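Local structure of pirin-like protein YhaK (Escherichia coli, 2VEC) at residues Leu158-Gln163 with Leu184-Leu189. The protein is a cytoplasmic, monomeric bicupin of the pirin family that is redox-sensitive and lacks quercetin 2,3-dioxygenase activity. Numbering follows the deposited sequence.
Sequences LNMGKQ and LHHIVL
Lys162 O is met by two groups of the strand 184-189: Val188 N donates a hydrogen bond of 3.0 Å to it (N-H...O 155°), and Ile187 CA adds a CA-H...O contact. The amide arrives well above the carbonyl plane, 47° out of it, so it does not use a lone pair. Just beyond, Gln163 and Ile187 form an antiparallel non-hydrogen-bonded pair, their CA atoms 4.5 Å apart, evidence that strand pairing begins where the loop ends. Further back the backbones are bridged by water: one molecule donates to both Met160 O and Val188 O, another to Gly161 O and His186 O.

The His186 ring is bordered on two sides. Leu158 CD1 lies over one face, 4.2 Å from the ring centroid and 24° off the normal, a CH-pi contact. Met160 SD approaches the edge in plane, 3.6 Å from His186 CE1, its chain bent at chi2. A water in the ring plane beside ND1 lies 2.9 Å from His186 ND1 and accepts from Met160 N. At the other end, Lys162 CE packs on Leu189 CD2 at 3.5 Å while Lys162 NZ bonds to Ser194 O.

His186 NE2 pairs with Arg248 of the adjoining strand 247-254. The contact thus lies where the linker from strand 153-157, at the edge of the first cupin's sheet, enters strand 163-168 of the second, alongside strand 183-189.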
loop_
_atom_site.group_PDB
_atom_site.type_symbol
_atom_site.label_atom_id
_atom_site.label_comp_id
_atom_site.label_asym_id
_atom_site.label_seq_id
_atom_site.Cartn_x
_atom_site.Cartn_y
_atom_site.Cartn_z
ATOM N N LEU A 158 2.854 10.517 6.117
ATOM C CA LEU A 158 1.558 10.014 6.624
ATOM C C LEU A 158 1.117 10.814 7.829
ATOM O O LEU A 158 1.887 10.986 8.794
ATOM C CB LEU A 158 1.638 8.526 6.999
ATOM C CG LEU A 158 2.033 7.614 5.856
ATOM C CD1 LEU A 158 2.249 6.194 6.429
ATOM C CD2 LEU A 158 0.924 7.576 4.815
ATOM N N ASN A 159 -0.087 11.363 7.758
ATOM C CA ASN A 159 -0.569 12.171 8.876
ATOM C C ASN A 159 -1.106 11.341 10.040
ATOM O O ASN A 159 -1.214 11.881 11.141
ATOM C CB ASN A 159 -1.523 13.313 8.473
ATOM C CG ASN A 159 -2.895 12.836 7.973
ATOM O OD1 ASN A 159 -3.448 11.852 8.445
ATOM N ND2 ASN A 159 -3.471 13.601 7.044
ATOM N N MET A 160 -1.421 10.059 9.786
ATOM C CA MET A 160 -1.819 9.114 10.878
ATOM C C MET A 160 -3.198 9.441 11.492
ATOM O O MET A 160 -3.521 9.005 12.607
ATOM C CB MET A 160 -0.737 9.059 11.977
ATOM C CG MET A 160 0.662 8.679 11.467
ATOM S SD MET A 160 0.663 7.050 10.661
ATOM C CE MET A 160 2.387 6.811 10.306
ATOM N N GLY A 161 -4.020 10.188 10.754
ATOM C CA GLY A 161 -5.372 10.504 11.244
ATOM C C GLY A 161 -6.292 9.303 10.951
ATOM O O GLY A 161 -5.845 8.264 10.463
ATOM N N LYS A 162 -7.582 9.448 11.249
ATOM C CA LYS A 162 -8.527 8.333 11.009
ATOM C C LYS A 162 -8.438 7.807 9.589
ATOM O O LYS A 162 -8.376 6.578 9.382
ATOM C CB LYS A 162 -9.963 8.728 11.319
ATOM C CG LYS A 162 -10.214 9.105 12.773
ATOM C CD LYS A 162 -11.725 9.275 13.062
ATOM C CE LYS A 162 -12.547 8.035 12.591
ATOM N NZ LYS A 162 -14.004 8.246 12.883
ATOM N N GLN A 163 -8.455 8.704 8.595
ATOM C CA GLN A 163 -8.236 8.266 7.211
ATOM C C GLN A 163 -7.539 9.341 6.425
ATOM O O GLN A 163 -7.798 10.533 6.645
ATOM C CB GLN A 163 -9.546 7.899 6.500
ATOM C CG GLN A 163 -10.633 9.027 6.475
ATOM C CD GLN A 163 -11.728 8.641 5.489
ATOM O OE1 GLN A 163 -11.483 8.580 4.261
ATOM N NE2 GLN A 163 -12.914 8.339 6.006
ATOM N N LEU A 184 -5.907 5.503 -3.017
ATOM C CA LEU A 184 -5.350 4.677 -1.923
ATOM C C LEU A 184 -5.500 5.446 -0.640
ATOM O O LEU A 184 -5.107 6.624 -0.578
ATOM C CB LEU A 184 -3.856 4.443 -2.151
ATOM C CG LEU A 184 -3.082 3.643 -1.094
ATOM C CD1 LEU A 184 -3.714 2.215 -0.893
ATOM C CD2 LEU A 184 -1.562 3.483 -1.440
ATOM N N HIS A 185 -6.053 4.776 0.363
ATOM C CA HIS A 185 -6.338 5.400 1.648
ATOM C C HIS A 185 -5.591 4.632 2.726
ATOM O O HIS A 185 -5.556 3.383 2.701
ATOM C CB HIS A 185 -7.838 5.343 1.968
ATOM C CG HIS A 185 -8.713 5.934 0.896
ATOM N ND1 HIS A 185 -9.148 7.242 0.934
ATOM C CD2 HIS A 185 -9.259 5.389 -0.214
ATOM C CE1 HIS A 185 -9.916 7.485 -0.113
ATOM N NE2 HIS A 185 -10.001 6.375 -0.828
ATOM N N HIS A 186 -5.046 5.390 3.669
ATOM C CA HIS A 186 -4.366 4.860 4.868
ATOM C C HIS A 186 -5.258 5.155 6.051
ATOM O O HIS A 186 -5.692 6.292 6.222
ATOM C CB HIS A 186 -3.002 5.527 5.037
ATOM C CG HIS A 186 -2.218 5.012 6.231
ATOM N ND1 HIS A 186 -1.714 5.848 7.200
ATOM C CD2 HIS A 186 -1.831 3.757 6.584
ATOM C CE1 HIS A 186 -1.094 5.137 8.131
ATOM N NE2 HIS A 186 -1.121 3.862 7.770
ATOM N N ILE A 187 -5.541 4.124 6.853
ATOM C CA ILE A 187 -6.524 4.182 7.946
ATOM C C ILE A 187 -5.875 3.903 9.289
ATOM O O ILE A 187 -5.149 2.945 9.419
ATOM C CB ILE A 187 -7.658 3.103 7.698
ATOM C CG1 ILE A 187 -8.479 3.498 6.483
ATOM C CG2 ILE A 187 -8.633 2.963 8.919
ATOM C CD1 ILE A 187 -8.190 2.661 5.233
ATOM N N VAL A 188 -6.117 4.748 10.284
ATOM C CA VAL A 188 -5.567 4.519 11.627
ATOM C C VAL A 188 -6.720 4.749 12.576
ATOM O O VAL A 188 -7.191 5.889 12.703
ATOM C CB VAL A 188 -4.356 5.492 11.964
ATOM C CG1 VAL A 188 -3.744 5.149 13.346
ATOM C CG2 VAL A 188 -3.263 5.394 10.842
ATOM N N LEU A 189 -7.176 3.693 13.232
ATOM C CA LEU A 189 -8.377 3.766 14.103
ATOM C C LEU A 189 -8.112 3.084 15.429
ATOM O O LEU A 189 -7.372 2.083 15.454
ATOM C CB LEU A 189 -9.579 3.051 13.444
ATOM C CG LEU A 189 -10.122 3.643 12.126
ATOM C CD1 LEU A 189 -11.177 2.757 11.451
ATOM C CD2 LEU A 189 -10.615 5.104 12.275
HETATM O O HOH W 1 -2.218 8.648 7.449
HETATM O O HOH W 2 -5.515 8.108 13.929
HETATM O O HOH W 3 -4.607 8.057 8.194
HETATM O O HOH W 4 -9.333 8.916 3.111
#